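Local coordinates for protein peptidase M42 (Thaumarchaeota archaeon SCGC AB-539-E09, PDB 5DS0) that probably removes amino-terminal residues from peptides as a cobalt-bound, dodecameric TET aminopeptidase of the M42 family, at residues C[100-105]-C[157-162]; C[225-230]-C[305-309]. All coordinates share one frame. Numbering follows the deposited sequence.

Contact 1: residues C[100-105]-C[157-162]; sequences RVVVRT and DPIVPW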
ATOM      1  N   ARG C 100      25.518 -20.345  18.023  1.00 31.73           N
ATOM      2  CA  ARG C 100      25.684 -21.524  18.854  1.00 31.88           C
ATOM      3  C   ARG C 100      25.159 -21.247  20.237  1.00 32.24           C
ATOM      4  O   ARG C 100      25.414 -20.197  20.821  1.00 32.03           O
ATOM      5  CB  ARG C 100      27.143 -21.898  18.982  1.00 32.46           C
ATOM      6  CG  ARG C 100      27.832 -22.270  17.681  1.00 33.40           C
ATOM      7  CD  ARG C 100      29.306 -22.001  17.843  1.00 34.25           C
ATOM      8  NE  ARG C 100      30.147 -22.485  16.755  1.00 35.91           N
ATOM      9  CZ  ARG C 100      30.753 -23.674  16.725  1.00 36.55           C
ATOM     10  NH1 ARG C 100      30.542 -24.556  17.691  1.00 37.21           N
ATOM     11  NH2 ARG C 100      31.550 -23.992  15.705  1.00 36.79           N
ATOM     12  N   VAL C 101      24.447 -22.220  20.780  1.00 32.89           N
ATOM     13  CA  VAL C 101      23.947 -22.131  22.129  1.00 33.01           C
ATOM     14  C   VAL C 101      24.265 -23.415  22.836  1.00 33.42           C
ATOM     15  O   VAL C 101      24.651 -24.402  22.213  1.00 33.74           O
ATOM     16  CB  VAL C 101      22.422 -21.901  22.165  1.00 33.43           C
ATOM     17  CG1 VAL C 101      22.072 -20.536  21.575  1.00 33.45           C
ATOM     18  CG2 VAL C 101      21.667 -23.012  21.440  1.00 33.24           C
ATOM     19  N   VAL C 102      24.086 -23.397  24.146  1.00 33.78           N
ATOM     20  CA  VAL C 102      24.229 -24.600  24.940  1.00 34.67           C
ATOM     21  C   VAL C 102      23.107 -24.668  25.981  1.00 34.91           C
ATOM     22  O   VAL C 102      22.806 -23.692  26.666  1.00 34.16           O
ATOM     23  CB  VAL C 102      25.648 -24.718  25.563  1.00 35.16           C
ATOM     24  CG1 VAL C 102      26.092 -23.426  26.209  1.00 35.10           C
ATOM     25  CG2 VAL C 102      25.698 -25.834  26.581  1.00 35.84           C
ATOM     26  N   VAL C 103      22.519 -25.852  26.080  1.00 35.43           N
ATOM     27  CA  VAL C 103      21.386 -26.119  26.930  1.00 36.31           C
ATOM     28  C   VAL C 103      21.873 -26.922  28.107  1.00 37.60           C
ATOM     29  O   VAL C 103      22.617 -27.881  27.921  1.00 38.54           O
ATOM     30  CB  VAL C 103      20.370 -27.001  26.193  1.00 36.43           C
ATOM     31  CG1 VAL C 103      19.120 -27.189  27.027  1.00 36.99           C
ATOM     32  CG2 VAL C 103      20.008 -26.404  24.848  1.00 36.10           C
ATOM     33  N   ARG C 104      21.450 -26.564  29.310  1.00 38.89           N
ATOM     34  CA  ARG C 104      21.818 -27.355  30.480  1.00 41.17           C
ATOM     35  C   ARG C 104      20.705 -28.316  30.858  1.00 42.17           C
ATOM     36  O   ARG C 104      19.647 -27.898  31.320  1.00 43.28           O
ATOM     37  CB  ARG C 104      22.173 -26.476  31.675  1.00 41.74           C
ATOM     38  CG  ARG C 104      22.806 -27.274  32.800  1.00 42.94           C
ATOM     39  CD  ARG C 104      23.207 -26.397  33.969  1.00 43.41           C
ATOM     40  NE  ARG C 104      22.034 -25.788  34.596  1.00 43.82           N
ATOM     41  CZ  ARG C 104      22.073 -24.758  35.438  1.00 43.77           C
ATOM     42  NH1 ARG C 104      23.232 -24.210  35.780  1.00 43.88           N
ATOM     43  NH2 ARG C 104      20.943 -24.276  35.940  1.00 44.13           N
ATOM     44  N   THR C 105      20.949 -29.603  30.633  1.00 43.42           N
ATOM     45  CA  THR C 105      20.000 -30.654  30.977  1.00 44.84           C
ATOM     46  C   THR C 105      20.438 -31.338  32.259  1.00 46.11           C
ATOM     47  O   THR C 105      21.504 -31.036  32.797  1.00 46.37           O
ATOM     48  CB  THR C 105      19.912 -31.718  29.861  1.00 44.81           C
ATOM     49  OG1 THR C 105      21.167 -32.388  29.722  1.00 44.51           O
ATOM     50  CG2 THR C 105      19.542 -31.074  28.544  1.00 43.74           C
ATOM     51  N   ASP C 157      14.158 -26.255  30.551  1.00 40.33           N
ATOM     52  CA  ASP C 157      15.616 -26.247  30.659  1.00 40.27           C
ATOM     53  C   ASP C 157      16.228 -24.942  30.133  1.00 38.73           C
ATOM     54  O   ASP C 157      15.832 -24.436  29.081  1.00 37.98           O
ATOM     55  CB  ASP C 157      16.231 -27.448  29.940  1.00 41.49           C
ATOM     56  CG  ASP C 157      16.070 -28.743  30.728  1.00 43.70           C
ATOM     57  OD1 ASP C 157      15.428 -28.724  31.806  1.00 44.96           O
ATOM     58  OD2 ASP C 157      16.599 -29.786  30.284  1.00 45.25           O
ATOM     59  N   PRO C 158      17.202 -24.387  30.878  1.00 37.85           N
ATOM     60  CA  PRO C 158      17.837 -23.110  30.527  1.00 36.48           C
ATOM     61  C   PRO C 158      18.876 -23.213  29.423  1.00 35.29           C
ATOM     62  O   PRO C 158      19.497 -24.255  29.239  1.00 34.87           O
ATOM     63  CB  PRO C 158      18.510 -22.691  31.827  1.00 36.48           C
ATOM     64  CG  PRO C 158      18.855 -23.976  32.486  1.00 37.40           C
ATOM     65  CD  PRO C 158      17.738 -24.924  32.142  1.00 38.08           C
ATOM     66  N   ILE C 159      19.034 -22.121  28.692  1.00 34.59           N
ATOM     67  CA  ILE C 159      19.916 -22.051  27.530  1.00 34.07           C
ATOM     68  C   ILE C 159      20.719 -20.760  27.557  1.00 33.36           C
ATOM     69  O   ILE C 159      20.179 -19.691  27.845  1.00 32.75           O
ATOM     70  CB  ILE C 159      19.106 -22.062  26.223  1.00 33.98           C
ATOM     71  CG1 ILE C 159      18.055 -23.177  26.250  1.00 34.45           C
ATOM     72  CG2 ILE C 159      20.035 -22.231  25.027  1.00 33.81           C
ATOM     73  CD1 ILE C 159      17.107 -23.161  25.072  1.00 34.66           C
ATOM     74  N   VAL C 160      22.004 -20.859  27.258  1.00 33.45           N
ATOM     75  CA  VAL C 160      22.830 -19.667  27.102  1.00 33.65           C
ATOM     76  C   VAL C 160      23.561 -19.660  25.782  1.00 33.71           C
ATOM     77  O   VAL C 160      23.749 -20.700  25.157  1.00 34.49           O
ATOM     78  CB  VAL C 160      23.906 -19.526  28.188  1.00 34.07           C
ATOM     79  CG1 VAL C 160      23.267 -19.344  29.552  1.00 34.63           C
ATOM     80  CG2 VAL C 160      24.856 -20.715  28.169  1.00 34.33           C
ATOM     81  N   PRO C 161      23.996 -18.475  25.360  1.00 33.53           N
ATOM     82  CA  PRO C 161      24.883 -18.383  24.221  1.00 33.53           C
ATOM     83  C   PRO C 161      26.188 -19.120  24.482  1.00 33.69           C
ATOM     84  O   PRO C 161      26.646 -19.165  25.618  1.00 33.61           O
ATOM     85  CB  PRO C 161      25.148 -16.871  24.104  1.00 33.51           C
ATOM     86  CG  PRO C 161      24.021 -16.212  24.810  1.00 33.47           C
ATOM     87  CD  PRO C 161      23.653 -17.151  25.911  1.00 33.67           C
ATOM     88  N   TRP C 162      26.794 -19.650  23.427  1.00 34.26           N
ATOM     89  CA  TRP C 162      28.138 -20.201  23.509  1.00 34.87           C
ATOM     90  C   TRP C 162      29.113 -19.175  22.981  1.00 33.91           C
ATOM     91  O   TRP C 162      29.032 -18.797  21.815  1.00 34.36           O
ATOM     92  CB  TRP C 162      28.236 -21.474  22.679  1.00 36.25           C
ATOM     93  CG  TRP C 162      29.556 -22.149  22.840  1.00 37.67           C
ATOM     94  CD1 TRP C 162      29.915 -23.029  23.836  1.00 38.26           C
ATOM     95  CD2 TRP C 162      30.699 -21.995  22.002  1.00 38.03           C
ATOM     96  NE1 TRP C 162      31.212 -23.420  23.658  1.00 39.05           N
ATOM     97  CE2 TRP C 162      31.716 -22.806  22.539  1.00 38.92           C
ATOM     98  CE3 TRP C 162      30.963 -21.253  20.845  1.00 38.25           C
ATOM     99  CZ2 TRP C 162      32.986 -22.894  21.957  1.00 39.33           C
ATOM    100  CZ3 TRP C 162      32.220 -21.343  20.259  1.00 38.33           C
ATOM    101  CH2 TRP C 162      33.217 -22.158  20.819  1.00 38.79           C
TER
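Valine and isoleucine side chains make the apolar centre of this strand pair. On one face Val103 CG2 lies 4.0 Å from Ile159 CG1, and Val101 CB, diagonally displaced, comes within 3.7 Å of Ile159 CG2; on the other face Val102 CG1 meets Val160 CG2 at 3.6 Å. The axes of the two strands approach to 4.7 Å with their directions 151° apart, an antiparallel pairing that buries 596 Å². CA-CA distances alternate with pair type: 4.4 Å for the non-hydrogen-bonded pair Val103 and Ile159, 5.6 Å for the hydrogen-bonded pair Val102 and Val160. The latter exchange two bonds, Val102 N to Val160 O at 2.9 Å and Val160 N to Val102 O at 3.0 Å. The ladder continues at both ends, with Arg104 N to Pro158 O and Trp162 N to Arg100 O each 3.0 Å. All four bonds are nearly straight, at 165-167°. Pro158, opposite Arg104, has no amide hydrogen to return a bond to Arg104 O; the N of Pro161, in a non-hydrogen-bonded pair, points away from strand 100-105.

At the polar edge, the CD of Arg100 packs 3.5 Å from CE3 of the Trp162 ring, while its NH2 bonds to Ser163 and Pro164 of a second subunit. Arg104 NH1 forms a salt bridge with Glu25. The pair belongs to a closed six-stranded antiparallel barrel: strand 108-115 flanks 100-105 and strand 71-77 bonds to 157-162 through Val74 and Phe72. Ile138 of strand 137-139 touches Val101 and Ile159, so their face points into the barrel core, whereas Phe17 and Pro19 cover Val160 from outside.

Contact 2: residues C[225-230]-C[305-309]; sequences AHVVDP and IHMNR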
ATOM      1  N   ALA C 225      17.554  -5.017  47.869  1.00 37.94           N
ATOM      2  CA  ALA C 225      17.354  -3.732  48.506  1.00 38.75           C
ATOM      3  C   ALA C 225      16.586  -3.871  49.831  1.00 39.99           C
ATOM      4  O   ALA C 225      16.904  -3.188  50.818  1.00 40.22           O
ATOM      5  CB  ALA C 225      16.602  -2.798  47.575  1.00 39.11           C
ATOM      6  N   HIS C 226      15.568  -4.735  49.843  1.00 40.11           N
ATOM      7  CA  HIS C 226      14.818  -5.012  51.062  1.00 41.42           C
ATOM      8  C   HIS C 226      15.737  -5.555  52.161  1.00 41.52           C
ATOM      9  O   HIS C 226      15.666  -5.112  53.311  1.00 42.18           O
ATOM     10  CB  HIS C 226      13.664  -5.990  50.804  1.00 42.04           C
ATOM     11  CG  HIS C 226      12.943  -6.404  52.052  1.00 43.80           C
ATOM     12  ND1 HIS C 226      11.923  -5.659  52.608  1.00 44.80           N
ATOM     13  CD2 HIS C 226      13.116  -7.473  52.867  1.00 44.26           C
ATOM     14  CE1 HIS C 226      11.502  -6.250  53.714  1.00 44.92           C
ATOM     15  NE2 HIS C 226      12.207  -7.352  53.892  1.00 44.96           N
ATOM     16  N   VAL C 227      16.583  -6.517  51.810  1.00 41.07           N
ATOM     17  CA  VAL C 227      17.482  -7.147  52.780  1.00 41.63           C
ATOM     18  C   VAL C 227      18.482  -6.142  53.372  1.00 41.68           C
ATOM     19  O   VAL C 227      18.721  -6.142  54.572  1.00 39.92           O
ATOM     20  CB  VAL C 227      18.242  -8.336  52.143  1.00 41.69           C
ATOM     21  CG1 VAL C 227      19.414  -8.777  53.011  1.00 41.90           C
ATOM     22  CG2 VAL C 227      17.289  -9.500  51.885  1.00 41.14           C
ATOM     23  N   VAL C 228      19.022  -5.261  52.529  1.00 42.60           N
ATOM     24  CA  VAL C 228      20.141  -4.401  52.919  1.00 42.77           C
ATOM     25  C   VAL C 228      19.734  -3.097  53.611  1.00 43.84           C
ATOM     26  O   VAL C 228      20.431  -2.665  54.527  1.00 45.34           O
ATOM     27  CB  VAL C 228      21.002  -4.066  51.700  1.00 42.68           C
ATOM     28  CG1 VAL C 228      22.091  -3.065  52.056  1.00 42.70           C
ATOM     29  CG2 VAL C 228      21.618  -5.332  51.133  1.00 42.20           C
ATOM     30  N   ASP C 229      18.617  -2.484  53.202  1.00 43.97           N
ATOM     31  CA  ASP C 229      18.190  -1.163  53.727  1.00 43.43           C
ATOM     32  C   ASP C 229      19.300  -0.128  53.512  1.00 41.87           C
ATOM     33  O   ASP C 229      19.838   0.431  54.462  1.00 41.46           O
ATOM     34  CB  ASP C 229      17.777  -1.258  55.225  1.00 44.68           C
ATOM     35  CG  ASP C 229      17.117   0.033  55.763  1.00 45.73           C
ATOM     36  OD1 ASP C 229      16.699   0.897  54.960  1.00 45.75           O
ATOM     37  OD2 ASP C 229      17.025   0.171  57.009  1.00 45.70           O
ATOM     38  N   PRO C 230      19.654   0.121  52.250  1.00 41.42           N
ATOM     39  CA  PRO C 230      20.787   0.990  51.955  1.00 40.98           C
ATOM     40  C   PRO C 230      20.481   2.471  52.126  1.00 40.93           C
ATOM     41  O   PRO C 230      19.339   2.902  51.909  1.00 40.93           O
ATOM     42  CB  PRO C 230      21.070   0.681  50.488  1.00 40.73           C
ATOM     43  CG  PRO C 230      19.724   0.369  49.918  1.00 40.79           C
ATOM     44  CD  PRO C 230      18.988  -0.346  51.018  1.00 41.52           C
ATOM     45  N   ILE C 305      16.066  -0.190  43.466  1.00 42.40           N
ATOM     46  CA  ILE C 305      16.822   0.152  44.661  1.00 42.06           C
ATOM     47  C   ILE C 305      16.463   1.531  45.204  1.00 41.72           C
ATOM     48  O   ILE C 305      16.267   1.678  46.417  1.00 41.41           O
ATOM     49  CB  ILE C 305      18.336   0.081  44.389  1.00 41.28           C
ATOM     50  CG1 ILE C 305      18.763  -1.387  44.271  1.00 42.01           C
ATOM     51  CG2 ILE C 305      19.121   0.752  45.500  1.00 40.91           C
ATOM     52  CD1 ILE C 305      20.100  -1.587  43.596  1.00 41.73           C
ATOM     53  N   HIS C 306      16.369   2.530  44.317  1.00 41.11           N
ATOM     54  CA  HIS C 306      16.155   3.916  44.757  1.00 40.85           C
ATOM     55  C   HIS C 306      14.752   4.144  45.288  1.00 43.27           C
ATOM     56  O   HIS C 306      14.478   5.184  45.862  1.00 43.95           O
ATOM     57  CB  HIS C 306      16.542   4.926  43.671  1.00 39.46           C
ATOM     58  CG  HIS C 306      15.441   5.294  42.711  1.00 39.88           C
ATOM     59  ND1 HIS C 306      15.017   4.463  41.695  1.00 40.03           N
ATOM     60  CD2 HIS C 306      14.735   6.444  42.566  1.00 39.73           C
ATOM     61  CE1 HIS C 306      14.077   5.069  40.989  1.00 40.03           C
ATOM     62  NE2 HIS C 306      13.890   6.275  41.494  1.00 39.91           N
HETATM   63  N   MSE C 307      13.886   3.153  45.109  1.00 46.78           N
HETATM   64  CA  MSE C 307      12.502   3.206  45.539  1.00 51.05           C
HETATM   65  C   MSE C 307      12.260   2.390  46.780  1.00 49.74           C
HETATM   66  O   MSE C 307      11.118   2.254  47.235  1.00 49.70           O
HETATM   67  CB  MSE C 307      11.654   2.564  44.429  1.00 56.76           C
HETATM   68  CG  MSE C 307      10.362   3.331  44.249  1.00 63.03           C
HETATM   69 SE   MSE C 307      10.559   4.220  42.526  0.69 70.77          SE
HETATM   70  CE  MSE C 307       9.770   2.754  41.444  1.00 70.93           C
ATOM     71  N   ASN C 308      13.325   1.842  47.348  1.00 49.03           N
ATOM     72  CA  ASN C 308      13.223   1.030  48.551  1.00 48.94           C
ATOM     73  C   ASN C 308      12.815   1.855  49.770  1.00 49.28           C
ATOM     74  O   ASN C 308      13.408   2.900  50.046  1.00 49.24           O
ATOM     75  CB  ASN C 308      14.558   0.343  48.826  1.00 48.85           C
ATOM     76  CG  ASN C 308      14.509  -0.550  50.039  1.00 48.96           C
ATOM     77  OD1 ASN C 308      15.081  -0.227  51.071  1.00 49.45           O
ATOM     78  ND2 ASN C 308      13.803  -1.662  49.930  1.00 49.09           N
ATOM     79  N   ARG C 309      11.800   1.375  50.486  1.00 49.47           N
ATOM     80  CA  ARG C 309      11.289   2.030  51.685  1.00 50.04           C
ATOM     81  C   ARG C 309      10.940   3.509  51.409  1.00 48.78           C
ATOM     82  O   ARG C 309      10.001   3.780  50.659  1.00 47.15           O
ATOM     83  CB  ARG C 309      12.258   1.829  52.871  1.00 51.63           C
ATOM     84  CG  ARG C 309      12.144   0.459  53.531  1.00 54.21           C
ATOM     85  CD  ARG C 309      13.156   0.219  54.649  1.00 57.26           C
ATOM     86  NE  ARG C 309      13.384  -1.218  54.881  1.00 61.02           N
ATOM     87  CZ  ARG C 309      14.177  -2.012  54.154  1.00 60.47           C
ATOM     88  NH1 ARG C 309      14.866  -1.541  53.120  1.00 60.26           N
ATOM     89  NH2 ARG C 309      14.293  -3.292  54.470  1.00 61.06           N
TER
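Arg309 reaches two main-chain carbonyls by hydrogen bonds where the end of helix 219-228 meets segment 305-309. Arg309 NH2 donates to His226 O at 2.6 Å with an angle of 165°, and Arg309 NH1 makes a longer, weak bond to Ala225 O at 3.5 Å. Both oxygens lie at the edge of the guanidinium, near its plane, as a two-pronged donor requires. Ala225 O also accepts the helical bond from Asp229 N (3.0 Å), so the weak bond is a second load on an oxygen already in use.

The charged term is less directional. Asp229 OD1 stands 3.6 Å from Arg309 NH1 but well out of the guanidinium plane, an ion pair of charges alone. Asp229 leaves the helical conformation with positive phi (56°), and its CB sits over one face of the guanidinium. Arg309 NH2 in turn lies over one face of the His226 ring, 3.8 Å from ND1.

Van der Waals contacts fill the side nearer the core. Ala225 CB lies 4.2 Å from Ile305 CG1 and 3.8 Å from Asn308 ND2, while Pro230 CD is 3.9 Å from Asn308 OD1. A type I turn from Ile305 to Asn308, with Asn308 N bonded to Ile305 O at 3.1 Å, places Asn308 and Arg309 facing the helix. Beyond this pair, Ile305 packs on Leu62 and Val235, and Arg309 touches His226 of a third subunit.

Chemically, one arginine collects carbonyls from the C-terminal turn of the helix: its positive charge complements the partial negative charge at that end, and Asp229 adds a formal one.

Overall arrangement
Contact 1 and contact 2 lie 33 Å apart between centres, about 22 Å between nearest atoms, and come in series along the chain: strand 158-161 completes contact 1 before helix 219-228 opens contact 2. They share no sheet. Contact 1 belongs to the six-stranded barrel, and contact 2 to the periphery of the part built on the mixed eleven-stranded sheet, beside strands 60-66, 232-240 and 314-322. The side chains of Pro161 and Ile305 are each about 12 Å from a bound cobalt ion of the site made by His66, Asp180, Glu214, Glu215, Glu237 and His325. Both contacts also reach neighbouring subunits, placing each near an interface of the twelve-chain assembly.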